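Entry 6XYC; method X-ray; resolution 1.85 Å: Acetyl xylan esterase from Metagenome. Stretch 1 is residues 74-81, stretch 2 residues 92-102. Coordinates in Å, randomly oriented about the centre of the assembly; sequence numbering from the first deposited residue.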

ATOM      1  N   VAL A  74       3.405   6.310  12.407  1.00 26.02           N
ATOM      2  CA  VAL A  74       3.809   5.569  11.218  1.00 25.26           C
ATOM      3  C   VAL A  74       3.923   4.097  11.577  1.00 24.82           C
ATOM      4  O   VAL A  74       4.617   3.737  12.535  1.00 25.06           O
ATOM      5  CB  VAL A  74       5.135   6.094  10.637  1.00 24.84           C
ATOM      6  CG1 VAL A  74       5.633   5.157   9.538  1.00 23.70           C
ATOM      7  CG2 VAL A  74       4.977   7.522  10.111  1.00 25.80           C
ATOM      8  N   ILE A  75       3.255   3.251  10.802  1.00 21.15           N
ATOM      9  CA  ILE A  75       3.309   1.808  10.983  1.00 21.49           C
ATOM     10  C   ILE A  75       3.815   1.199   9.682  1.00 23.91           C
ATOM     11  O   ILE A  75       3.103   1.206   8.673  1.00 24.51           O
ATOM     12  CB  ILE A  75       1.940   1.229  11.369  1.00 21.87           C
ATOM     13  CG1 ILE A  75       1.393   1.952  12.603  1.00 26.85           C
ATOM     14  CG2 ILE A  75       2.042  -0.255  11.633  1.00 23.80           C
ATOM     15  CD1 ILE A  75       0.386   3.036  12.287  1.00 27.96           C
ATOM     16  N   SER A  76       5.032   0.672   9.701  1.00 22.12           N
ATOM     17  CA  SER A  76       5.639   0.048   8.531  1.00 20.82           C
ATOM     18  C   SER A  76       5.533  -1.463   8.665  1.00 21.31           C
ATOM     19  O   SER A  76       6.001  -2.034   9.653  1.00 24.32           O
ATOM     20  CB  SER A  76       7.098   0.481   8.382  1.00 22.54           C
ATOM     21  OG  SER A  76       7.641   0.009   7.160  1.00 22.22           O
ATOM     22  N   ILE A  77       4.941  -2.107   7.665  1.00 23.70           N
ATOM     23  CA  ILE A  77       4.572  -3.509   7.777  1.00 21.61           C
ATOM     24  C   ILE A  77       5.386  -4.355   6.810  1.00 24.53           C
ATOM     25  O   ILE A  77       5.755  -3.918   5.714  1.00 24.06           O
ATOM     26  CB  ILE A  77       3.060  -3.721   7.528  1.00 22.12           C
ATOM     27  CG1 ILE A  77       2.689  -3.342   6.085  1.00 24.14           C
ATOM     28  CG2 ILE A  77       2.232  -2.908   8.511  1.00 21.52           C
ATOM     29  CD1 ILE A  77       1.277  -3.726   5.695  1.00 23.13           C
ATOM     30  N   ASN A  78       5.652  -5.591   7.228  1.00 22.00           N
ATOM     31  CA  ASN A  78       6.088  -6.641   6.320  1.00 21.38           C
ATOM     32  C   ASN A  78       4.877  -7.360   5.729  1.00 24.14           C
ATOM     33  O   ASN A  78       3.782  -7.344   6.292  1.00 23.90           O
ATOM     34  CB  ASN A  78       6.986  -7.648   7.045  1.00 24.04           C
ATOM     35  CG  ASN A  78       8.380  -7.119   7.303  1.00 24.71           C
ATOM     36  OD1 ASN A  78       8.833  -6.164   6.673  1.00 23.49           O
ATOM     37  ND2 ASN A  78       9.075  -7.755   8.236  1.00 27.16           N
ATOM     38  N   HIS A  79       5.084  -7.976   4.568  1.00 23.64           N
ATOM     39  CA  HIS A  79       4.128  -8.914   3.997  1.00 22.84           C
ATOM     40  C   HIS A  79       4.917 -10.106   3.476  1.00 23.34           C
ATOM     41  O   HIS A  79       6.136 -10.036   3.316  1.00 22.62           O
ATOM     42  CB  HIS A  79       3.279  -8.292   2.880  1.00 22.69           C
ATOM     43  CG  HIS A  79       4.063  -7.876   1.679  1.00 22.27           C
ATOM     44  ND1 HIS A  79       4.588  -8.778   0.782  1.00 23.22           N
ATOM     45  CD2 HIS A  79       4.413  -6.648   1.229  1.00 23.45           C
ATOM     46  CE1 HIS A  79       5.228  -8.124  -0.171  1.00 24.48           C
ATOM     47  NE2 HIS A  79       5.138  -6.829   0.076  1.00 22.58           N
ATOM     48  N   ARG A  80       4.224 -11.214   3.235  1.00 23.82           N
ATOM     49  CA  ARG A  80       4.903 -12.420   2.784  1.00 22.94           C
ATOM     50  C   ARG A  80       5.401 -12.253   1.352  1.00 23.44           C
ATOM     51  O   ARG A  80       4.813 -11.529   0.542  1.00 23.05           O
ATOM     52  CB  ARG A  80       3.978 -13.630   2.871  1.00 25.12           C
ATOM     53  CG  ARG A  80       3.891 -14.250   4.250  1.00 27.73           C
ATOM     54  CD  ARG A  80       2.809 -15.316   4.290  1.00 26.03           C
ATOM     55  NE  ARG A  80       1.478 -14.729   4.228  1.00 26.89           N
ATOM     56  CZ  ARG A  80       0.356 -15.423   4.057  1.00 28.09           C
ATOM     57  NH1 ARG A  80       0.399 -16.743   3.937  1.00 28.15           N
ATOM     58  NH2 ARG A  80      -0.814 -14.795   4.010  1.00 28.25           N
ATOM     59  N   SER A  81       6.505 -12.932   1.050  1.00 23.16           N
ATOM     60  CA  SER A  81       7.073 -12.896  -0.290  1.00 23.80           C
ATOM     61  C   SER A  81       6.198 -13.671  -1.268  1.00 24.75           C
ATOM     62  O   SER A  81       5.614 -14.706  -0.926  1.00 27.77           O
ATOM     63  CB  SER A  81       8.486 -13.489  -0.280  1.00 25.16           C
ATOM     64  OG  SER A  81       8.972 -13.700  -1.598  1.00 26.77           O
ATOM     65  N   GLN A  92      -4.055 -10.174   2.085  1.00 25.96           N
ATOM     66  CA  GLN A  92      -4.518 -10.682   3.373  1.00 27.12           C
ATOM     67  C   GLN A  92      -3.578 -10.253   4.491  1.00 24.41           C
ATOM     68  O   GLN A  92      -4.017  -9.960   5.610  1.00 23.57           O
ATOM     69  CB  GLN A  92      -4.629 -12.206   3.338  1.00 25.84           C
ATOM     70  CG  GLN A  92      -5.827 -12.728   2.575  1.00 27.72           C
ATOM     71  CD  GLN A  92      -6.046 -14.207   2.808  1.00 30.63           C
ATOM     72  OE1 GLN A  92      -5.434 -14.804   3.692  1.00 30.66           O
ATOM     73  NE2 GLN A  92      -6.919 -14.808   2.013  1.00 30.87           N
ATOM     74  N   ASP A  93      -2.275 -10.215   4.210  1.00 26.19           N
ATOM     75  CA  ASP A  93      -1.317  -9.723   5.195  1.00 23.65           C
ATOM     76  C   ASP A  93      -1.587  -8.266   5.531  1.00 24.18           C
ATOM     77  O   ASP A  93      -1.652  -7.885   6.704  1.00 22.02           O
ATOM     78  CB  ASP A  93       0.104  -9.901   4.664  1.00 22.98           C
ATOM     79  CG  ASP A  93       0.528 -11.356   4.617  1.00 24.45           C
ATOM     80  OD1 ASP A  93      -0.166 -12.199   5.217  1.00 25.27           O
ATOM     81  OD2 ASP A  93       1.559 -11.661   3.971  1.00 27.63           O
ATOM     82  N   VAL A  94      -1.753  -7.432   4.503  1.00 24.76           N
ATOM     83  CA  VAL A  94      -2.037  -6.016   4.721  1.00 23.20           C
ATOM     84  C   VAL A  94      -3.309  -5.856   5.545  1.00 24.02           C
ATOM     85  O   VAL A  94      -3.351  -5.088   6.511  1.00 22.90           O
ATOM     86  CB  VAL A  94      -2.145  -5.276   3.375  1.00 22.46           C
ATOM     87  CG1 VAL A  94      -2.559  -3.825   3.609  1.00 23.82           C
ATOM     88  CG2 VAL A  94      -0.834  -5.359   2.616  1.00 25.44           C
ATOM     89  N   LYS A  95      -4.368  -6.586   5.180  1.00 24.96           N
ATOM     90  CA  LYS A  95      -5.629  -6.461   5.906  1.00 26.55           C
ATOM     91  C   LYS A  95      -5.453  -6.838   7.372  1.00 25.12           C
ATOM     92  O   LYS A  95      -5.994  -6.174   8.262  1.00 25.51           O
ATOM     93  CB  LYS A  95      -6.696  -7.334   5.240  1.00 28.40           C
ATOM     94  CG  LYS A  95      -7.003  -6.948   3.793  1.00 24.66           C
ATOM     95  CD  LYS A  95      -7.984  -5.784   3.700  1.00 27.52           C
ATOM     96  CE  LYS A  95      -8.244  -5.406   2.251  1.00 28.10           C
ATOM     97  NZ  LYS A  95      -9.485  -4.590   2.081  1.00 28.56           N
ATOM     98  N   ALA A  96      -4.679  -7.890   7.642  1.00 24.84           N
ATOM     99  CA  ALA A  96      -4.439  -8.299   9.020  1.00 26.24           C
ATOM    100  C   ALA A  96      -3.672  -7.229   9.779  1.00 26.60           C
ATOM    101  O   ALA A  96      -3.946  -6.971  10.955  1.00 25.28           O
ATOM    102  CB  ALA A  96      -3.673  -9.623   9.052  1.00 26.78           C
ATOM    103  N   ALA A  97      -2.706  -6.591   9.122  1.00 24.87           N
ATOM    104  CA  ALA A  97      -1.978  -5.513   9.777  1.00 25.03           C
ATOM    105  C   ALA A  97      -2.909  -4.357  10.117  1.00 26.01           C
ATOM    106  O   ALA A  97      -2.815  -3.777  11.203  1.00 23.68           O
ATOM    107  CB  ALA A  97      -0.837  -5.022   8.883  1.00 24.92           C
ATOM    108  N   ILE A  98      -3.802  -3.998   9.190  1.00 24.25           N
ATOM    109  CA  ILE A  98      -4.757  -2.921   9.436  1.00 23.65           C
ATOM    110  C   ILE A  98      -5.634  -3.256  10.637  1.00 27.31           C
ATOM    111  O   ILE A  98      -5.864  -2.418  11.518  1.00 28.07           O
ATOM    112  CB  ILE A  98      -5.611  -2.667   8.181  1.00 26.02           C
ATOM    113  CG1 ILE A  98      -4.763  -2.086   7.050  1.00 26.70           C
ATOM    114  CG2 ILE A  98      -6.759  -1.735   8.519  1.00 28.29           C
ATOM    115  CD1 ILE A  98      -5.402  -2.217   5.691  1.00 28.46           C
ATOM    116  N   ARG A  99      -6.161  -4.481  10.676  1.00 26.65           N
ATOM    117  CA  ARG A  99      -7.009  -4.889  11.793  1.00 29.10           C
ATOM    118  C   ARG A  99      -6.247  -4.833  13.111  1.00 29.37           C
ATOM    119  O   ARG A  99      -6.802  -4.443  14.147  1.00 29.09           O
ATOM    120  CB  ARG A  99      -7.541  -6.301  11.549  1.00 26.85           C
ATOM    121  CG  ARG A  99      -8.502  -6.428  10.374  1.00 27.56           C
ATOM    122  CD  ARG A  99      -9.259  -7.749  10.424  1.00 28.57           C
ATOM    123  NE  ARG A  99      -8.380  -8.915  10.330  1.00 28.34           N
ATOM    124  CZ  ARG A  99      -8.040  -9.508   9.191  1.00 29.47           C
ATOM    125  NH1 ARG A  99      -8.498  -9.048   8.035  1.00 29.28           N
ATOM    126  NH2 ARG A  99      -7.238 -10.565   9.206  1.00 29.10           N
ATOM    127  N   TYR A 100      -4.973  -5.228  13.094  1.00 28.43           N
ATOM    128  CA  TYR A 100      -4.171  -5.191  14.311  1.00 29.40           C
ATOM    129  C   TYR A 100      -4.010  -3.765  14.814  1.00 28.31           C
ATOM    130  O   TYR A 100      -4.134  -3.500  16.016  1.00 29.33           O
ATOM    131  CB  TYR A 100      -2.803  -5.820  14.062  1.00 28.60           C
ATOM    132  CG  TYR A 100      -1.915  -5.763  15.279  1.00 28.06           C
ATOM    133  CD1 TYR A 100      -1.113  -4.660  15.533  1.00 29.14           C
ATOM    134  CD2 TYR A 100      -1.901  -6.806  16.186  1.00 30.62           C
ATOM    135  CE1 TYR A 100      -0.309  -4.606  16.650  1.00 30.02           C
ATOM    136  CE2 TYR A 100      -1.106  -6.761  17.305  1.00 29.90           C
ATOM    137  CZ  TYR A 100      -0.309  -5.660  17.535  1.00 30.66           C
ATOM    138  OH  TYR A 100       0.492  -5.619  18.650  1.00 27.55           O
ATOM    139  N   VAL A 101      -3.719  -2.833  13.906  1.00 26.96           N
ATOM    140  CA  VAL A 101      -3.495  -1.446  14.300  1.00 27.58           C
ATOM    141  C   VAL A 101      -4.788  -0.827  14.818  1.00 30.14           C
ATOM    142  O   VAL A 101      -4.807  -0.182  15.873  1.00 27.69           O
ATOM    143  CB  VAL A 101      -2.919  -0.646  13.118  1.00 25.34           C
ATOM    144  CG1 VAL A 101      -2.867   0.827  13.455  1.00 28.06           C
ATOM    145  CG2 VAL A 101      -1.533  -1.164  12.748  1.00 27.31           C
ATOM    146  N   ARG A 102      -5.891  -1.015  14.086  1.00 29.82           N
ATOM    147  CA  ARG A 102      -7.165  -0.443  14.512  1.00 29.43           C
ATOM    148  C   ARG A 102      -7.583  -1.002  15.864  1.00 30.38           C
ATOM    149  O   ARG A 102      -7.987  -0.254  16.763  1.00 33.92           O
ATOM    150  CB  ARG A 102      -8.246  -0.714  13.464  1.00 31.14           C
ATOM    151  CG  ARG A 102      -9.626  -0.212  13.862  1.00 35.63           C
ATOM    152  CD  ARG A 102     -10.584  -0.160  12.680  1.00 35.03           C
ATOM    153  NE  ARG A 102     -10.378   1.024  11.851  1.00 33.89           N
ATOM    154  CZ  ARG A 102      -9.964   0.990  10.590  1.00 33.10           C
ATOM    155  NH1 ARG A 102      -9.713  -0.170  10.001  1.00 31.75           N
ATOM    156  NH2 ARG A 102      -9.801   2.119   9.914  1.00 34.01           N
TER
HETATM  157  O   HOH W   1      -3.328 -16.348   3.261  1.00 32.29           O

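Strand 74-77 and helix 92-102 run in roughly antiparallel directions, with an angle of 149° between their N-to-C directions and axes that approach to 10.1 Å. Progress along stretch 1 is therefore matched by a walk backwards along the helix. The CA-CA distances are 8.2 Å from Ile75 CA to Val101 CA, 7.1 Å from Ile77 CA to Ala97 CA and 5.6 Å from His79 CA to Asp93 CA, so the two backbones draw together as the strand gives way to the loop. Together the stretches bury 402 Å² of surface, and the character of the contact changes along it from apolar to charged.

Alternation in the strand decides which residues take part. Val74 and Ser76 are out of reach of the helix, whereas Ile75 and Ile77 both direct their CA-to-CB bonds toward it. Ile75, with chi1 in the m well, brings its CG2 methyl to 3.9 Å from CG2 of Val101, whose chi1 is t. Two branched aliphatic side chains meet here in a buried setting, where neither leaves a polar group unsatisfied.

Ile77 reaches two positions about one turn apart on the helix. Its CG2 and CD1 both pack against CB of Ala97, at 3.7 and 4.0 Å, and Ile77 CD1, at the end of a side chain in the p, t conformation, also lies 4.1 Å from CG2 of Val94. The Ala97 methyl is itself the surface on which Ile77 packs. Val94, Ala97 and Val101 thus form an apolar stripe, spaced by three and four residues, on a helix whose regular i to i+4 hydrogen bonds include Ala97 N to Asp93 O and Val101 N to Ala97 O.

Beyond the strand, Asn78 points away and is hydrogen-bonded elsewhere in the structure. His79 sets its CA-to-CB bond sideways and its ring leads away from the helix; its CB nevertheless sits 3.9 Å from OD2 of Asp93. The ring serves its own stretch, as His79 ND1 donates to the carbonyl O of Arg80 at 2.8 Å.

Arg80 provides the polar anchor. Its backbone N donates to OD2 of Asp93 at 2.8 Å, and its side chain, although it starts sideways, bends at chi3 (-71°, m) and brings its guanidinium to the same carboxylate. Arg80 NE lies 3.1 Å from OD2 and 3.2 Å from OD1 of Asp93, hydrogen-bonding to both, and Arg80 NH2 completes the salt bridge at 2.9 Å from Asp93 OD1. The carboxylate meets the edge of the guanidinium near its plane, as suits such a charged pair. Asp93 is buried; the Arg80 guanidinium balances its charge, the Arg80 backbone N adds a further hydrogen bond, and OD1 is also bonded elsewhere in the structure. Water 1 extends the network, accepting from Arg80 NH2 at 3.0 Å and donating to OE1 of Gln92 at 2.6 Å. Ser81 then turns away, ending the contact.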